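Long-range contacts in vanadium-dependent bromoperoxidase (PDB 1QHB), which catalyses the halogenation of organic substrates with bromide and hydrogen peroxide, using a bound vanadate ion, and carries a calcium ion important for its stability: residues 503-508 / 527-532; 104-109 / 118-123. One frame throughout, in Å; residues are numbered along the deposited sequence.

In the fold
From the N terminus the chain first meets contact 2, where residues 118-123 come back to 104-109 after eight residues, five of them in helix 111-115, so that a short loop-helix-loop excursion is closed. Contact 1 lies far downstream: the chain leaves helix 484-499, forms strand 505-506, passes through strands 510-512 and 519-521, and returns as strand 528-529, which runs straight into helix 530-548. The two closures follow one another in series, neither nested nor crossed. The centres of contact 1 and contact 2 are 50 Å apart, on opposite sides of the centre of the chain. Contact 1 borders a second subunit and contact 2 a third; each thus lies beside an interface of the dodecamer.

Contact 1: 503-508 / 527-532; sequences NFQIDQ and PLTVAG
Ile506 and Leu528 face each other as the hydrogen-bonded pair of a two-stranded antiparallel ladder. Ile506 N donates a hydrogen bond to Leu528 O at 2.7 Å, almost straight at 178°, and Leu528 N donates one to Ile506 O at 2.9 Å. A third backbone bond, Val530 N to Phe504 O (3.2 Å), joins the first turn of helix 530-548 to the ladder. On the face shared by Ile506 and Leu528 the packing is apolar: Ile506 CD1 lies 4.3 Å from Val530 CG2, which also sits at the edge of the Phe504 ring. The other face carries Gln505 and Thr529, the antiparallel non-hydrogen-bonded pair. Gln505, extended beyond CG, runs side by side with the Pro527 ring, NE2 lying 3.5 Å from Pro527 CG; its long chain can follow the proline while the amide stays at a partly exposed site, where Arg44 of a second subunit packs. An alanine in place of Gln505 would probably open a gap beside Pro527 CG, though CB would remain. Thr529 is the helix N-cap: with OG1 between the backbone N and carbonyl carbon (chi1 61°), it accepts from Gly532 N at 3.1 Å. A water links the same OG1 to Asn503 OD1, to which it donates. Threonine suits both roles, beta-branched for the strand and hydroxylated for the cap. Backbone pairing and side-chain capping together are thus likely to help define where helix 530-548 begins.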
loop_
_atom_site.group_PDB
_atom_site.type_symbol
_atom_site.label_atom_id
_atom_site.label_comp_id
_atom_site.label_asym_id
_atom_site.label_seq_id
_atom_site.Cartn_x
_atom_site.Cartn_y
_atom_site.Cartn_z
ATOM N N ASN A 503 32.355 -25.497 -25.970
ATOM C CA ASN A 503 32.672 -26.043 -27.289
ATOM C C ASN A 503 34.169 -26.153 -27.547
ATOM O O ASN A 503 34.573 -26.499 -28.657
ATOM C CB ASN A 503 32.034 -25.183 -28.404
ATOM C CG ASN A 503 30.541 -25.334 -28.307
ATOM O OD1 ASN A 503 29.933 -26.376 -28.234
ATOM N ND2 ASN A 503 29.758 -24.304 -28.233
ATOM N N PHE A 504 35.004 -25.831 -26.571
ATOM C CA PHE A 504 36.448 -25.986 -26.721
ATOM C C PHE A 504 36.671 -27.474 -26.987
ATOM O O PHE A 504 35.923 -28.299 -26.425
ATOM C CB PHE A 504 37.152 -25.542 -25.460
ATOM C CG PHE A 504 38.642 -25.620 -25.314
ATOM C CD1 PHE A 504 39.437 -24.647 -25.844
ATOM C CD2 PHE A 504 39.251 -26.697 -24.686
ATOM C CE1 PHE A 504 40.815 -24.721 -25.709
ATOM C CE2 PHE A 504 40.611 -26.807 -24.560
ATOM C CZ PHE A 504 41.409 -25.796 -25.065
ATOM N N GLN A 505 37.639 -27.784 -27.827
ATOM C CA GLN A 505 37.899 -29.168 -28.183
ATOM C C GLN A 505 38.998 -29.824 -27.353
ATOM O O GLN A 505 39.952 -29.258 -26.829
ATOM C CB GLN A 505 38.229 -29.209 -29.675
ATOM C CG GLN A 505 37.017 -28.816 -30.505
ATOM C CD GLN A 505 37.252 -28.718 -31.997
ATOM O OE1 GLN A 505 36.320 -28.410 -32.733
ATOM N NE2 GLN A 505 38.454 -28.950 -32.452
ATOM N N ILE A 506 38.768 -31.123 -27.129
ATOM C CA ILE A 506 39.685 -32.026 -26.460
ATOM C C ILE A 506 40.295 -32.922 -27.543
ATOM O O ILE A 506 39.592 -33.651 -28.259
ATOM C CB ILE A 506 38.982 -32.869 -25.391
ATOM C CG1 ILE A 506 38.306 -31.983 -24.311
ATOM C CG2 ILE A 506 39.974 -33.794 -24.708
ATOM C CD1 ILE A 506 37.331 -32.777 -23.456
ATOM N N ASP A 507 41.590 -32.809 -27.729
ATOM C CA ASP A 507 42.295 -33.546 -28.762
ATOM C C ASP A 507 42.897 -34.884 -28.353
ATOM O O ASP A 507 43.183 -35.687 -29.241
ATOM C CB ASP A 507 43.422 -32.656 -29.317
ATOM C CG ASP A 507 42.875 -31.367 -29.901
ATOM O OD1 ASP A 507 41.879 -31.435 -30.653
ATOM O OD2 ASP A 507 43.445 -30.300 -29.591
ATOM N N GLN A 508 43.117 -35.153 -27.082
ATOM C CA GLN A 508 43.678 -36.406 -26.596
ATOM C C GLN A 508 42.537 -37.269 -26.054
ATOM O O GLN A 508 41.826 -36.846 -25.129
ATOM C CB GLN A 508 44.673 -36.191 -25.480
ATOM C CG GLN A 508 45.956 -35.431 -25.753
ATOM C CD GLN A 508 46.829 -35.463 -24.496
ATOM O OE1 GLN A 508 46.469 -34.943 -23.436
ATOM N NE2 GLN A 508 47.990 -36.100 -24.613
ATOM N N PRO A 527 38.386 -34.738 -32.489
ATOM C CA PRO A 527 38.395 -34.310 -31.097
ATOM C C PRO A 527 37.000 -34.482 -30.521
ATOM O O PRO A 527 36.008 -34.771 -31.181
ATOM C CB PRO A 527 38.754 -32.819 -31.256
ATOM C CG PRO A 527 37.941 -32.450 -32.464
ATOM C CD PRO A 527 38.197 -33.593 -33.423
ATOM N N LEU A 528 36.887 -34.295 -29.230
ATOM C CA LEU A 528 35.610 -34.303 -28.515
ATOM C C LEU A 528 35.445 -32.880 -28.003
ATOM O O LEU A 528 36.433 -32.141 -28.035
ATOM C CB LEU A 528 35.754 -35.291 -27.356
ATOM C CG LEU A 528 35.858 -36.775 -27.771
ATOM C CD1 LEU A 528 36.218 -37.638 -26.583
ATOM C CD2 LEU A 528 34.525 -37.229 -28.347
ATOM N N THR A 529 34.297 -32.464 -27.520
ATOM C CA THR A 529 34.172 -31.117 -26.966
ATOM C C THR A 529 33.917 -31.313 -25.477
ATOM O O THR A 529 33.394 -32.379 -25.077
ATOM C CB THR A 529 33.000 -30.324 -27.583
ATOM O OG1 THR A 529 31.767 -31.004 -27.327
ATOM C CG2 THR A 529 33.065 -30.267 -29.103
ATOM N N VAL A 530 34.170 -30.286 -24.701
ATOM C CA VAL A 530 33.900 -30.277 -23.280
ATOM C C VAL A 530 32.429 -30.516 -23.024
ATOM O O VAL A 530 32.029 -31.294 -22.143
ATOM C CB VAL A 530 34.341 -28.917 -22.692
ATOM C CG1 VAL A 530 33.922 -28.749 -21.221
ATOM C CG2 VAL A 530 35.843 -28.785 -22.773
ATOM N N ALA A 531 31.541 -29.870 -23.785
ATOM C CA ALA A 531 30.100 -30.035 -23.581
ATOM C C ALA A 531 29.681 -31.475 -23.818
ATOM O O ALA A 531 28.818 -32.023 -23.083
ATOM C CB ALA A 531 29.269 -29.133 -24.488
ATOM N N GLY A 532 30.160 -32.079 -24.915
ATOM C CA GLY A 532 29.738 -33.469 -25.177
ATOM C C GLY A 532 30.298 -34.434 -24.140
ATOM O O GLY A 532 29.609 -35.379 -23.806
HETATM O O HOH W 1 29.852 -29.219 -28.436
#

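Contact 2: 104-109 / 118-123; sequences GLPIWR and LEVRGW
The loop that carries helix 111-115 is drawn together at its base, where Trp108, just before the helix, meets Leu118, just after it. The indole NE1 donates to Leu118 O at 3.0 Å with an N-H...O angle of 157°. The oxygen lies in the plane of the indole, whereas the donor stands above the carbonyl plane, 41° out of it. The side chain of Trp108 crosses that of Leu118 at about a right angle, CE2 lying 4.2 Å from Leu118 CB. Tryptophan suits the place because one side chain offers both a buried N-H for a main-chain oxygen and a broad apolar surface. Pro106 CB rests on one face of that ring, 3.4 Å above its plane and toward the rim. Beyond the hydrogen bond, Val120 CG1 meets Trp108 CH2 at 4.1 Å and Pro106 CG at 4.2 Å, a small apolar group of three side chains.

Glu119 bends back at chi2 (-63°), and its carboxylate passes across the proline, OE2 being 3.7 Å from Pro106 CD. OE1 accepts from Val120 N at 2.9 Å through its anti lone pair and also forms a salt bridge with Arg99 NH2, whose residue makes a hydrogen bond to Gly104 O through NH1; the negative charge is thus probably well compensated, and the two partners of OE1 are likely to hold the bend. Asp300 of helix 295-302 also packs on Trp108. Val253 of a third subunit packs on Leu118, and Lys364 of that subunit makes a long, weak ion pair with Glu119 OE2. The arrangement is that of irregular loops joined through side chains: a proline-tryptophan-valine cluster and an indole-to-carbonyl bond close the base of a small helical excursion beside a subunit interface.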
loop_
_atom_site.group_PDB
_atom_site.type_symbol
_atom_site.label_atom_id
_atom_site.label_comp_id
_atom_site.label_asym_id
_atom_site.label_seq_id
_atom_site.Cartn_x
_atom_site.Cartn_y
_atom_site.Cartn_z
ATOM N N GLY A 104 11.981 -58.591 20.097
ATOM C CA GLY A 104 11.482 -57.277 19.669
ATOM C C GLY A 104 12.024 -56.994 18.261
ATOM O O GLY A 104 11.771 -55.979 17.623
ATOM N N LEU A 105 12.766 -57.965 17.752
ATOM C CA LEU A 105 13.420 -58.012 16.480
ATOM C C LEU A 105 12.441 -58.553 15.432
ATOM O O LEU A 105 11.556 -59.368 15.706
ATOM C CB LEU A 105 14.612 -58.963 16.455
ATOM C CG LEU A 105 15.866 -58.711 17.288
ATOM C CD1 LEU A 105 16.716 -59.982 17.216
ATOM C CD2 LEU A 105 16.665 -57.489 16.859
ATOM N N PRO A 106 12.667 -58.113 14.200
ATOM C CA PRO A 106 11.829 -58.523 13.096
ATOM C C PRO A 106 11.968 -60.006 12.828
ATOM O O PRO A 106 12.940 -60.722 13.053
ATOM C CB PRO A 106 12.269 -57.676 11.911
ATOM C CG PRO A 106 13.230 -56.683 12.440
ATOM C CD PRO A 106 13.698 -57.139 13.784
ATOM N N ILE A 107 10.852 -60.574 12.336
ATOM C CA ILE A 107 10.866 -61.976 11.949
ATOM C C ILE A 107 10.903 -61.990 10.420
ATOM O O ILE A 107 9.969 -61.533 9.736
ATOM C CB ILE A 107 9.676 -62.782 12.493
ATOM C CG1 ILE A 107 9.712 -62.706 14.030
ATOM C CG2 ILE A 107 9.734 -64.216 12.005
ATOM C CD1 ILE A 107 8.418 -63.153 14.677
ATOM N N TRP A 108 12.022 -62.437 9.871
ATOM C CA TRP A 108 12.226 -62.362 8.439
ATOM C C TRP A 108 11.863 -63.691 7.807
ATOM O O TRP A 108 11.852 -64.658 8.587
ATOM C CB TRP A 108 13.711 -62.069 8.149
ATOM C CG TRP A 108 14.151 -60.760 8.733
ATOM C CD1 TRP A 108 15.064 -60.573 9.722
ATOM C CD2 TRP A 108 13.720 -59.462 8.320
ATOM N NE1 TRP A 108 15.203 -59.226 9.999
ATOM C CE2 TRP A 108 14.394 -58.527 9.115
ATOM C CE3 TRP A 108 12.811 -59.008 7.360
ATOM C CZ2 TRP A 108 14.193 -57.145 9.002
ATOM C CZ3 TRP A 108 12.591 -57.661 7.248
ATOM C CH2 TRP A 108 13.281 -56.748 8.065
ATOM N N ARG A 109 11.719 -63.745 6.500
ATOM C CA ARG A 109 11.452 -65.009 5.833
ATOM C C ARG A 109 12.737 -65.801 5.596
ATOM O O ARG A 109 12.766 -67.042 5.678
ATOM C CB ARG A 109 10.813 -64.763 4.457
ATOM C CG ARG A 109 9.406 -64.147 4.556
ATOM C CD ARG A 109 8.928 -63.808 3.124
ATOM N NE ARG A 109 7.473 -63.601 3.178
ATOM C CZ ARG A 109 6.845 -62.463 3.423
ATOM N NH1 ARG A 109 7.544 -61.338 3.605
ATOM N NH2 ARG A 109 5.517 -62.476 3.452
ATOM N N LEU A 118 19.062 -58.903 11.260
ATOM C CA LEU A 118 18.910 -57.574 10.643
ATOM C C LEU A 118 17.792 -56.794 11.295
ATOM O O LEU A 118 16.770 -57.382 11.702
ATOM C CB LEU A 118 18.569 -57.829 9.160
ATOM C CG LEU A 118 19.750 -58.402 8.347
ATOM C CD1 LEU A 118 19.406 -58.490 6.877
ATOM C CD2 LEU A 118 21.018 -57.570 8.534
ATOM N N GLU A 119 17.914 -55.496 11.321
ATOM C CA GLU A 119 16.892 -54.583 11.772
ATOM C C GLU A 119 16.356 -53.891 10.500
ATOM O O GLU A 119 16.854 -54.221 9.429
ATOM C CB GLU A 119 17.430 -53.559 12.751
ATOM C CG GLU A 119 16.950 -53.800 14.180
ATOM C CD GLU A 119 15.441 -53.691 14.361
ATOM O OE1 GLU A 119 14.722 -53.290 13.421
ATOM O OE2 GLU A 119 14.981 -54.048 15.473
ATOM N N VAL A 120 15.395 -52.997 10.659
ATOM C CA VAL A 120 14.768 -52.297 9.576
ATOM C C VAL A 120 15.448 -50.983 9.219
ATOM O O VAL A 120 16.159 -50.428 10.053
ATOM C CB VAL A 120 13.283 -51.959 9.880
ATOM C CG1 VAL A 120 12.529 -53.252 10.134
ATOM C CG2 VAL A 120 13.165 -51.024 11.069
ATOM N N ARG A 121 15.216 -50.496 8.002
ATOM C CA ARG A 121 15.766 -49.170 7.639
ATOM C C ARG A 121 14.535 -48.313 7.338
ATOM O O ARG A 121 13.518 -48.902 6.975
ATOM C CB ARG A 121 16.776 -49.223 6.478
ATOM C CG ARG A 121 16.251 -49.898 5.231
ATOM C CD ARG A 121 17.294 -49.971 4.125
ATOM N NE ARG A 121 17.768 -48.633 3.753
ATOM C CZ ARG A 121 18.220 -48.251 2.576
ATOM N NH1 ARG A 121 18.274 -49.107 1.555
ATOM N NH2 ARG A 121 18.617 -46.974 2.494
ATOM N N GLY A 122 14.582 -46.985 7.473
ATOM C CA GLY A 122 13.438 -46.136 7.234
ATOM C C GLY A 122 13.499 -45.339 5.943
ATOM O O GLY A 122 14.501 -45.387 5.220
ATOM N N TRP A 123 12.394 -44.654 5.622
ATOM C CA TRP A 123 12.345 -43.886 4.361
ATOM C C TRP A 123 13.263 -42.684 4.447
ATOM O O TRP A 123 13.383 -42.226 5.568
ATOM C CB TRP A 123 10.921 -43.474 4.033
ATOM C CG TRP A 123 10.074 -44.705 3.822
ATOM C CD1 TRP A 123 10.002 -45.445 2.693
ATOM C CD2 TRP A 123 9.188 -45.305 4.769
ATOM N NE1 TRP A 123 9.115 -46.496 2.854
ATOM C CE2 TRP A 123 8.603 -46.408 4.125
ATOM C CE3 TRP A 123 8.811 -45.002 6.072
ATOM C CZ2 TRP A 123 7.671 -47.243 4.757
ATOM C CZ3 TRP A 123 7.872 -45.819 6.679
ATOM C CH2 TRP A 123 7.321 -46.931 6.032
#